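Local coordinates for protein kinase domain-containing protein (Chaetomium thermophilum, PDB 6Z3U), which probably phosphorylates serine and threonine residues, including those of the RNA polymerase II tail, as the CDK7-type kinase of the CAK complex with cyclin and MAT1, at residues R146-H151 / V208-E213; D196-M201 / H380-T385; A229-V234 / T390-L395. All coordinates share one frame; numbering follows the deposited sequence.

Contact 1 of 3, residues R146-H151 / V208-E213; sequences RELRGH and VWWCHE
In the protein kinase fold this is the junction where the C-terminal part of the C helix and the loop after it rest on the last turns of helix 194-213, the E helix of the C-lobe. A type II turn from Leu148 to His151 leads into that loop, with Gly150 at a positive phi. Packing is tight around the indole of Trp210, whose CG stands anti to the backbone N, so that the ring reaches out from its helix between Leu148 and His151. The imidazole of His151 lies over one face of it as an offset stack, the planes 17° apart and the His151 centroid 4.6 Å from that of the Trp210 five-membered ring. Either residue also sets its CB on the other's ring: His151 CB sits 3.7 Å from the centroid of the Trp210 five-membered ring, and Trp210 CB 4.0 Å from that of His151. Leu148 divides its two methyls, CD2 meeting Trp210 CD1 at 3.7 Å and CD1 meeting Cys211 SG at 3.7 Å, while the same leucine and cysteine touch Phe239 beyond the contact. The loose side is the middle of the turn, where Arg149 and Gly150 are exposed. Arg146 turns instead to the cyclin chain, where Glu19 of that subunit pairs with it. Met9 of the RING-type subunit packs on His151, Trp209 and Trp210, so a partner protein covers part of this joint. One hydrogen bond ties the halves together: Trp210 NE1 gives its N-H to Leu148 O over 3.1 Å at 155°, the oxygen lying in the indole plane while the nitrogen sits 26° above the carbonyl plane.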
loop_
_atom_site.group_PDB
_atom_site.type_symbol
_atom_site.label_atom_id
_atom_site.label_comp_id
_atom_site.label_asym_id
_atom_site.label_seq_id
_atom_site.Cartn_x
_atom_site.Cartn_y
_atom_site.Cartn_z
ATOM N N ARG B 146 1.490 -3.699 -6.684
ATOM C CA ARG B 146 0.343 -4.596 -6.766
ATOM C C ARG B 146 -0.964 -3.816 -6.687
ATOM O O ARG B 146 -1.942 -4.155 -7.364
ATOM C CB ARG B 146 0.415 -5.634 -5.645
ATOM C CG ARG B 146 -0.814 -6.523 -5.529
ATOM C CD ARG B 146 -1.057 -7.306 -6.807
ATOM N NE ARG B 146 -2.286 -8.090 -6.749
ATOM C CZ ARG B 146 -3.499 -7.599 -6.983
ATOM N NH1 ARG B 146 -3.657 -6.316 -7.284
ATOM N NH2 ARG B 146 -4.558 -8.392 -6.909
ATOM N N GLU B 147 -0.991 -2.757 -5.875
ATOM C CA GLU B 147 -2.211 -1.976 -5.707
ATOM C C GLU B 147 -2.586 -1.253 -6.995
ATOM O O GLU B 147 -3.763 -1.206 -7.370
ATOM C CB GLU B 147 -2.023 -0.974 -4.567
ATOM C CG GLU B 147 -3.131 -0.969 -3.525
ATOM C CD GLU B 147 -2.752 -0.173 -2.285
ATOM O OE1 GLU B 147 -3.486 0.775 -1.931
ATOM O OE2 GLU B 147 -1.706 -0.481 -1.675
ATOM N N LEU B 148 -1.599 -0.694 -7.689
ATOM C CA LEU B 148 -1.819 0.096 -8.893
ATOM C C LEU B 148 -1.853 -0.744 -10.161
ATOM O O LEU B 148 -2.090 -0.196 -11.243
ATOM C CB LEU B 148 -0.730 1.163 -9.016
ATOM C CG LEU B 148 -0.814 2.283 -7.982
ATOM C CD1 LEU B 148 0.447 3.121 -8.018
ATOM C CD2 LEU B 148 -2.042 3.146 -8.238
ATOM N N ARG B 149 -1.621 -2.048 -10.055
ATOM C CA ARG B 149 -1.571 -2.907 -11.229
ATOM C C ARG B 149 -2.826 -2.749 -12.075
ATOM O O ARG B 149 -3.940 -2.645 -11.556
ATOM C CB ARG B 149 -1.404 -4.359 -10.775
ATOM C CG ARG B 149 -2.632 -5.251 -10.921
ATOM C CD ARG B 149 -2.272 -6.634 -10.416
ATOM N NE ARG B 149 -2.042 -7.593 -11.487
ATOM C CZ ARG B 149 -1.725 -8.866 -11.279
ATOM N NH1 ARG B 149 -1.557 -9.314 -10.041
ATOM N NH2 ARG B 149 -1.538 -9.681 -12.309
ATOM N N GLY B 150 -2.632 -2.716 -13.392
ATOM C CA GLY B 150 -3.715 -2.619 -14.350
ATOM C C GLY B 150 -3.686 -1.376 -15.213
ATOM O O GLY B 150 -4.375 -1.337 -16.242
ATOM N N HIS B 151 -2.914 -0.356 -14.837
ATOM C CA HIS B 151 -2.960 0.850 -15.657
ATOM C C HIS B 151 -1.836 0.833 -16.689
ATOM O O HIS B 151 -0.729 0.375 -16.392
ATOM C CB HIS B 151 -2.837 2.096 -14.787
ATOM C CG HIS B 151 -3.189 3.364 -15.502
ATOM N ND1 HIS B 151 -2.247 4.161 -16.116
ATOM C CD2 HIS B 151 -4.383 3.968 -15.704
ATOM C CE1 HIS B 151 -2.847 5.203 -16.664
ATOM N NE2 HIS B 151 -4.143 5.111 -16.427
ATOM N N VAL B 208 0.095 9.687 -12.770
ATOM C CA VAL B 208 -0.081 10.342 -11.478
ATOM C C VAL B 208 -1.559 10.456 -11.134
ATOM O O VAL B 208 -1.939 10.358 -9.962
ATOM C CB VAL B 208 0.609 11.716 -11.471
ATOM C CG1 VAL B 208 0.398 12.414 -10.143
ATOM C CG2 VAL B 208 2.085 11.557 -11.744
ATOM N N TRP B 209 -2.419 10.659 -12.134
ATOM C CA TRP B 209 -3.852 10.649 -11.864
ATOM C C TRP B 209 -4.283 9.303 -11.300
ATOM O O TRP B 209 -5.048 9.244 -10.331
ATOM C CB TRP B 209 -4.635 10.967 -13.136
ATOM C CG TRP B 209 -6.109 10.697 -13.005
ATOM C CD1 TRP B 209 -7.052 11.525 -12.468
ATOM C CD2 TRP B 209 -6.803 9.513 -13.416
ATOM N NE1 TRP B 209 -8.289 10.931 -12.523
ATOM C CE2 TRP B 209 -8.163 9.694 -13.100
ATOM C CE3 TRP B 209 -6.405 8.317 -14.021
ATOM C CZ2 TRP B 209 -9.126 8.726 -13.367
ATOM C CZ3 TRP B 209 -7.362 7.358 -14.287
ATOM C CH2 TRP B 209 -8.707 7.567 -13.960
ATOM N N TRP B 210 -3.786 8.210 -11.882
ATOM C CA TRP B 210 -4.163 6.883 -11.406
ATOM C C TRP B 210 -3.626 6.624 -10.003
ATOM O O TRP B 210 -4.303 5.995 -9.180
ATOM C CB TRP B 210 -3.662 5.823 -12.381
ATOM C CG TRP B 210 -4.044 4.438 -12.002
ATOM C CD1 TRP B 210 -3.200 3.407 -11.718
ATOM C CD2 TRP B 210 -5.372 3.926 -11.844
ATOM N NE1 TRP B 210 -3.919 2.280 -11.404
ATOM C CE2 TRP B 210 -5.255 2.572 -11.474
ATOM C CE3 TRP B 210 -6.647 4.481 -11.984
ATOM C CZ2 TRP B 210 -6.364 1.765 -11.242
ATOM C CZ3 TRP B 210 -7.748 3.678 -11.754
ATOM C CH2 TRP B 210 -7.599 2.334 -11.388
ATOM N N CYS B 211 -2.414 7.099 -9.712
ATOM C CA CYS B 211 -1.881 6.974 -8.361
ATOM C C CYS B 211 -2.801 7.654 -7.357
ATOM O O CYS B 211 -3.201 7.054 -6.353
ATOM C CB CYS B 211 -0.481 7.580 -8.290
ATOM S SG CYS B 211 0.794 6.627 -9.129
ATOM N N HIS B 212 -3.155 8.912 -7.622
ATOM C CA HIS B 212 -4.000 9.646 -6.689
ATOM C C HIS B 212 -5.420 9.100 -6.675
ATOM O O HIS B 212 -6.082 9.129 -5.630
ATOM C CB HIS B 212 -3.989 11.130 -7.046
ATOM C CG HIS B 212 -2.637 11.762 -6.938
ATOM N ND1 HIS B 212 -2.406 13.086 -7.242
ATOM C CD2 HIS B 212 -1.443 11.249 -6.560
ATOM C CE1 HIS B 212 -1.128 13.361 -7.055
ATOM N NE2 HIS B 212 -0.521 12.264 -6.642
ATOM N N GLU B 213 -5.905 8.598 -7.813
ATOM C CA GLU B 213 -7.216 7.958 -7.837
ATOM C C GLU B 213 -7.275 6.791 -6.860
ATOM O O GLU B 213 -8.352 6.464 -6.347
ATOM C CB GLU B 213 -7.542 7.485 -9.254
ATOM C CG GLU B 213 -9.029 7.510 -9.610
ATOM C CD GLU B 213 -9.617 8.914 -9.611
ATOM O OE1 GLU B 213 -10.848 9.043 -9.443
ATOM O OE2 GLU B 213 -8.853 9.887 -9.789
#

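Contact 2 of 3, residues D196-M201 / H380-T385; sequences DIKAWM and HRWWRT
Lys198 NZ is the best-held polar atom here, gripped by two hydrogen bonds and a cation-pi contact. It donates to Trp382 O at 2.7 Å, nearly along the C=O axis (170°), and to Pro387 O just past the segment; Thr385 O lies 2.4 Å from the same NZ. The ammonium also stands over a face of the indole, 4.3 Å from the centroid of the Trp382 five-membered ring. A largely extended side chain with one bend at chi3 (-70°) brings it there, starting with CG anti to the backbone N. That path threads the lysine between two tryptophans: CE rests over the Trp382 face, 3.7 Å from the centroid of the five-membered ring, while CG brushes Trp383 CE3 at 3.6 Å. The second indole comes with its edge to the helix, the Lys198 carbonyl O lying near its plane, and its NE1 is taken by Met377 O. Met201 fills the next turn: its CB meets Trp383 CH2 at 3.6 Å and Trp382 CZ3 at 3.9 Å, each at a ring edge, before the thioether bends off elsewhere. Ile197 CG2 closes the far tip of Trp382, whose ring also meets Phe286 of helix 276-291. In the kinase C-lobe this joins the early turns of helix 194-213 to the short, weakly bonded helix at 381-384. No carboxylate of the two segments meets the lysine. Burial alone would disfavour its charge; the carbonyl oxygens and the indole face probably compensate, consistent with a protonated amine, and they tie the C-terminal chain to the helix largely through backbone atoms.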
loop_
_atom_site.group_PDB
_atom_site.type_symbol
_atom_site.label_atom_id
_atom_site.label_comp_id
_atom_site.label_asym_id
_atom_site.label_seq_id
_atom_site.Cartn_x
_atom_site.Cartn_y
_atom_site.Cartn_z
ATOM N N ASP B 196 5.442 15.666 -29.341
ATOM C CA ASP B 196 5.960 14.545 -28.565
ATOM C C ASP B 196 5.906 14.838 -27.072
ATOM O O ASP B 196 5.586 13.953 -26.270
ATOM C CB ASP B 196 7.387 14.229 -29.004
ATOM C CG ASP B 196 7.470 13.866 -30.470
ATOM O OD1 ASP B 196 6.586 13.119 -30.938
ATOM O OD2 ASP B 196 8.404 14.335 -31.155
ATOM N N ILE B 197 6.223 16.072 -26.679
ATOM C CA ILE B 197 6.088 16.454 -25.278
ATOM C C ILE B 197 4.654 16.235 -24.815
ATOM O O ILE B 197 4.410 15.702 -23.725
ATOM C CB ILE B 197 6.537 17.914 -25.080
ATOM C CG1 ILE B 197 8.013 18.062 -25.461
ATOM C CG2 ILE B 197 6.295 18.360 -23.640
ATOM C CD1 ILE B 197 8.534 19.483 -25.375
ATOM N N LYS B 198 3.683 16.646 -25.634
ATOM C CA LYS B 198 2.281 16.479 -25.268
ATOM C C LYS B 198 1.921 15.006 -25.116
ATOM O O LYS B 198 1.104 14.644 -24.261
ATOM C CB LYS B 198 1.385 17.148 -26.313
ATOM C CG LYS B 198 -0.097 17.093 -25.980
ATOM C CD LYS B 198 -0.956 17.799 -27.025
ATOM C CE LYS B 198 -0.767 19.307 -26.991
ATOM N NZ LYS B 198 -1.687 20.006 -27.933
ATOM N N ALA B 199 2.512 14.140 -25.941
ATOM C CA ALA B 199 2.224 12.715 -25.830
ATOM C C ALA B 199 2.807 12.133 -24.549
ATOM O O ALA B 199 2.139 11.367 -23.846
ATOM C CB ALA B 199 2.766 11.972 -27.050
ATOM N N TRP B 200 4.054 12.486 -24.230
ATOM C CA TRP B 200 4.672 12.002 -22.998
ATOM C C TRP B 200 3.939 12.535 -21.775
ATOM O O TRP B 200 3.582 11.775 -20.867
ATOM C CB TRP B 200 6.145 12.410 -22.961
ATOM C CG TRP B 200 7.019 11.634 -23.900
ATOM C CD1 TRP B 200 6.873 10.326 -24.266
ATOM C CD2 TRP B 200 8.167 12.121 -24.603
ATOM N NE1 TRP B 200 7.867 9.967 -25.145
ATOM C CE2 TRP B 200 8.673 11.053 -25.370
ATOM C CE3 TRP B 200 8.818 13.357 -24.658
ATOM C CZ2 TRP B 200 9.801 11.181 -26.177
ATOM C CZ3 TRP B 200 9.937 13.483 -25.463
ATOM C CH2 TRP B 200 10.416 12.400 -26.211
ATOM N N MET B 201 3.699 13.847 -21.737
ATOM C CA MET B 201 3.025 14.441 -20.589
ATOM C C MET B 201 1.647 13.827 -20.376
ATOM O O MET B 201 1.203 13.669 -19.234
ATOM C CB MET B 201 2.915 15.953 -20.785
ATOM C CG MET B 201 4.228 16.697 -20.618
ATOM S SD MET B 201 4.899 16.559 -18.953
ATOM C CE MET B 201 3.582 17.302 -17.998
ATOM N N HIS B 380 -7.669 19.678 -18.995
ATOM C CA HIS B 380 -7.190 20.955 -19.502
ATOM C C HIS B 380 -7.298 21.009 -21.025
ATOM O O HIS B 380 -7.398 19.987 -21.707
ATOM C CB HIS B 380 -5.745 21.184 -19.060
ATOM C CG HIS B 380 -5.299 22.610 -19.163
ATOM N ND1 HIS B 380 -4.260 23.006 -19.976
ATOM C CD2 HIS B 380 -5.761 23.733 -18.568
ATOM C CE1 HIS B 380 -4.094 24.312 -19.870
ATOM N NE2 HIS B 380 -4.994 24.778 -19.023
ATOM N N ARG B 381 -7.287 22.237 -21.559
ATOM C CA ARG B 381 -7.434 22.427 -22.998
ATOM C C ARG B 381 -6.183 22.052 -23.781
ATOM O O ARG B 381 -6.278 21.803 -24.988
ATOM C CB ARG B 381 -7.784 23.883 -23.321
ATOM C CG ARG B 381 -9.196 24.311 -22.956
ATOM C CD ARG B 381 -9.707 25.368 -23.934
ATOM N NE ARG B 381 -10.813 26.153 -23.386
ATOM C CZ ARG B 381 -12.088 25.767 -23.387
ATOM N NH1 ARG B 381 -13.021 26.554 -22.868
ATOM N NH2 ARG B 381 -12.437 24.597 -23.906
ATOM N N TRP B 382 -5.016 22.012 -23.132
ATOM C CA TRP B 382 -3.774 21.779 -23.865
ATOM C C TRP B 382 -3.833 20.484 -24.667
ATOM O O TRP B 382 -3.273 20.399 -25.766
ATOM C CB TRP B 382 -2.592 21.745 -22.901
ATOM C CG TRP B 382 -1.270 21.652 -23.589
ATOM C CD1 TRP B 382 -0.866 22.357 -24.685
ATOM C CD2 TRP B 382 -0.181 20.786 -23.244
ATOM N NE1 TRP B 382 0.412 21.994 -25.036
ATOM C CE2 TRP B 382 0.854 21.031 -24.168
ATOM C CE3 TRP B 382 0.020 19.832 -22.242
ATOM C CZ2 TRP B 382 2.070 20.357 -24.121
ATOM C CZ3 TRP B 382 1.229 19.164 -22.197
ATOM C CH2 TRP B 382 2.237 19.428 -23.133
ATOM N N TRP B 383 -4.492 19.458 -24.125
ATOM C CA TRP B 383 -4.501 18.163 -24.796
ATOM C C TRP B 383 -5.319 18.210 -26.080
ATOM O O TRP B 383 -4.919 17.633 -27.098
ATOM C CB TRP B 383 -5.047 17.085 -23.861
ATOM C CG TRP B 383 -4.419 17.089 -22.506
ATOM C CD1 TRP B 383 -5.022 17.410 -21.328
ATOM C CD2 TRP B 383 -3.061 16.770 -22.189
ATOM N NE1 TRP B 383 -4.126 17.304 -20.295
ATOM C CE2 TRP B 383 -2.913 16.913 -20.798
ATOM C CE3 TRP B 383 -1.954 16.375 -22.946
ATOM C CZ2 TRP B 383 -1.708 16.677 -20.147
ATOM C CZ3 TRP B 383 -0.758 16.142 -22.299
ATOM C CH2 TRP B 383 -0.644 16.293 -20.912
ATOM N N ARG B 384 -6.461 18.898 -26.056
ATOM C CA ARG B 384 -7.324 19.003 -27.226
ATOM C C ARG B 384 -6.999 20.200 -28.114
ATOM O O ARG B 384 -7.652 20.380 -29.147
ATOM C CB ARG B 384 -8.799 19.056 -26.791
ATOM C CG ARG B 384 -9.131 20.013 -25.646
ATOM C CD ARG B 384 -10.377 19.542 -24.898
ATOM N NE ARG B 384 -10.564 20.230 -23.621
ATOM C CZ ARG B 384 -11.439 21.209 -23.402
ATOM N NH1 ARG B 384 -12.234 21.641 -24.373
ATOM N NH2 ARG B 384 -11.519 21.759 -22.197
ATOM N N THR B 385 -6.011 21.011 -27.750
ATOM C CA THR B 385 -5.528 22.083 -28.608
ATOM C C THR B 385 -4.468 21.539 -29.559
ATOM O O THR B 385 -3.665 20.681 -29.185
ATOM C CB THR B 385 -4.947 23.226 -27.775
ATOM O OG1 THR B 385 -6.006 23.911 -27.094
ATOM C CG2 THR B 385 -4.201 24.211 -28.654
#

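Contact 3 of 3, residues A229-V234 / T390-L395; sequences AADGEV and TRKEDL
Three flat groups set the pattern. The Asp231 carboxylate is met from one side of its plane at both oxygens: the backbone N of Glu233 gives a nearly straight bond to OD1 (2.9 Å, 170°), closing an Asx turn, and Lys392 NZ reaches OD2 at 3.2 Å. Glu233 likewise receives Lys392 NZ from above its carboxylate plane, 3.1 Å from OE1, while its OE2 is taken by Asn153. On the other segment, the Arg391 guanidinium carries Glu393 CB over one face; its NH1 pairs with Glu393 OE2 and its NH2 with Asp394 OD1.

Lys392 does the reaching. Its CG takes the crowded position between the backbone N and carbonyl carbon, and the chain then runs out extended, CB to CD passing along Asp231 O. At the backbone, Gly232 CA lies 3.7 Å from Lys392 O, and Leu395 CD1 touches Gly232 O at 3.6 Å.

The turn belongs to the hairpin of strands 226-228 and 234-236, which follows the catalytic loop in kinases; the partner is the C-terminal tail, with a 3-10 segment at 392-394. Glu393 OE1 stands 4.7 Å from Asp231 OD2, so negative charge gathers around one ammonium. Lys392 should therefore stay protonated, and the tail is held to the hairpin mainly by partly exposed ion pairs.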
loop_
_atom_site.group_PDB
_atom_site.type_symbol
_atom_site.label_atom_id
_atom_site.label_comp_id
_atom_site.label_asym_id
_atom_site.label_seq_id
_atom_site.Cartn_x
_atom_site.Cartn_y
_atom_site.Cartn_z
ATOM N N ALA B 229 8.209 1.570 -22.721
ATOM C CA ALA B 229 7.945 0.234 -23.228
ATOM C C ALA B 229 8.371 0.109 -24.692
ATOM O O ALA B 229 8.729 1.087 -25.354
ATOM C CB ALA B 229 6.463 -0.108 -23.080
ATOM N N ALA B 230 8.321 -1.128 -25.196
ATOM C CA ALA B 230 8.716 -1.391 -26.576
ATOM C C ALA B 230 7.815 -0.676 -27.574
ATOM O O ALA B 230 8.276 -0.279 -28.650
ATOM C CB ALA B 230 8.701 -2.897 -26.846
ATOM N N ASP B 231 6.537 -0.501 -27.245
ATOM C CA ASP B 231 5.611 0.154 -28.159
ATOM C C ASP B 231 5.650 1.673 -28.052
ATOM O O ASP B 231 4.974 2.347 -28.837
ATOM C CB ASP B 231 4.181 -0.330 -27.903
ATOM C CG ASP B 231 3.679 0.047 -26.527
ATOM O OD1 ASP B 231 4.486 0.553 -25.719
ATOM O OD2 ASP B 231 2.475 -0.151 -26.256
ATOM N N GLY B 232 6.410 2.222 -27.107
ATOM C CA GLY B 232 6.523 3.653 -26.926
ATOM C C GLY B 232 5.739 4.209 -25.757
ATOM O O GLY B 232 5.874 5.403 -25.458
ATOM N N GLU B 233 4.929 3.387 -25.092
ATOM C CA GLU B 233 4.163 3.842 -23.938
ATOM C C GLU B 233 5.089 4.024 -22.742
ATOM O O GLU B 233 5.888 3.140 -22.422
ATOM C CB GLU B 233 3.061 2.832 -23.608
ATOM C CG GLU B 233 2.035 3.310 -22.583
ATOM C CD GLU B 233 0.764 3.853 -23.222
ATOM O OE1 GLU B 233 0.102 3.096 -23.967
ATOM O OE2 GLU B 233 0.425 5.032 -22.978
ATOM N N VAL B 234 4.976 5.172 -22.078
ATOM C CA VAL B 234 5.816 5.502 -20.930
ATOM C C VAL B 234 5.153 4.995 -19.660
ATOM O O VAL B 234 3.940 5.146 -19.471
ATOM C CB VAL B 234 6.074 7.019 -20.862
ATOM C CG1 VAL B 234 6.604 7.407 -19.497
ATOM C CG2 VAL B 234 7.058 7.436 -21.941
ATOM N N THR B 390 1.622 13.115 -30.430
ATOM C CA THR B 390 2.191 12.097 -31.295
ATOM C C THR B 390 1.730 10.710 -30.861
ATOM O O THR B 390 1.551 10.433 -29.671
ATOM C CB THR B 390 3.717 12.161 -31.265
ATOM O OG1 THR B 390 4.148 13.496 -31.556
ATOM C CG2 THR B 390 4.311 11.208 -32.290
ATOM N N ARG B 391 1.539 9.838 -31.844
ATOM C CA ARG B 391 1.213 8.449 -31.557
ATOM C C ARG B 391 2.436 7.740 -30.992
ATOM O O ARG B 391 3.557 7.923 -31.473
ATOM C CB ARG B 391 0.721 7.751 -32.823
ATOM C CG ARG B 391 0.091 6.386 -32.583
ATOM C CD ARG B 391 -0.561 5.849 -33.854
ATOM N NE ARG B 391 0.385 5.751 -34.965
ATOM C CZ ARG B 391 0.959 4.622 -35.379
ATOM N NH1 ARG B 391 0.697 3.467 -34.782
ATOM N NH2 ARG B 391 1.804 4.654 -36.400
ATOM N N LYS B 392 2.213 6.925 -29.959
ATOM C CA LYS B 392 3.331 6.298 -29.262
ATOM C C LYS B 392 4.220 5.508 -30.212
ATOM O O LYS B 392 5.433 5.411 -29.991
ATOM C CB LYS B 392 2.812 5.391 -28.146
ATOM C CG LYS B 392 1.699 4.447 -28.574
ATOM C CD LYS B 392 1.557 3.282 -27.607
ATOM C CE LYS B 392 0.262 2.532 -27.833
ATOM N NZ LYS B 392 -0.083 1.681 -26.668
ATOM N N GLU B 393 3.647 4.945 -31.276
ATOM C CA GLU B 393 4.453 4.211 -32.240
ATOM C C GLU B 393 5.395 5.123 -33.015
ATOM O O GLU B 393 6.392 4.641 -33.564
ATOM C CB GLU B 393 3.548 3.458 -33.218
ATOM C CG GLU B 393 3.017 2.127 -32.699
ATOM C CD GLU B 393 1.979 2.288 -31.602
ATOM O OE1 GLU B 393 1.988 1.478 -30.649
ATOM O OE2 GLU B 393 1.157 3.226 -31.690
ATOM N N ASP B 394 5.113 6.423 -33.062
ATOM C CA ASP B 394 5.944 7.378 -33.780
ATOM C C ASP B 394 6.846 8.192 -32.864
ATOM O O ASP B 394 7.535 9.097 -33.346
ATOM C CB ASP B 394 5.064 8.329 -34.602
ATOM C CG ASP B 394 4.394 7.639 -35.775
ATOM O OD1 ASP B 394 4.345 6.390 -35.786
ATOM O OD2 ASP B 394 3.915 8.348 -36.686
ATOM N N LEU B 395 6.861 7.904 -31.565
ATOM C CA LEU B 395 7.678 8.678 -30.648
ATOM C C LEU B 395 9.157 8.385 -30.882
ATOM O O LEU B 395 9.520 7.313 -31.372
ATOM C CB LEU B 395 7.304 8.362 -29.203
ATOM C CG LEU B 395 6.037 9.026 -28.661
ATOM C CD1 LEU B 395 5.663 8.457 -27.304
ATOM C CD2 LEU B 395 6.224 10.532 -28.558
#

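How the contacts relate
Contacts 1 and 2 are both buried and use opposite ends of helix 194-213, their centres about 20 Å apart; contact 3 is a partly buried surface joint. Chemistry follows place. At the lobe junction, contact 1 relies on ring stacking and one N-H bond, and partner subunits cover part of it. Contact 2, farther from the chain's centre but still buried, sets a lysine against tryptophans and carbonyls, whereas contact 3 lets its lysine meet carboxylates. No other subunit touches contact 2 or 3. These two adjoin each other: Asp196 OD1 probably hydrogen-bonds Thr390 OG1, and Leu395 packs on Trp200, so the tail passes from one to the next.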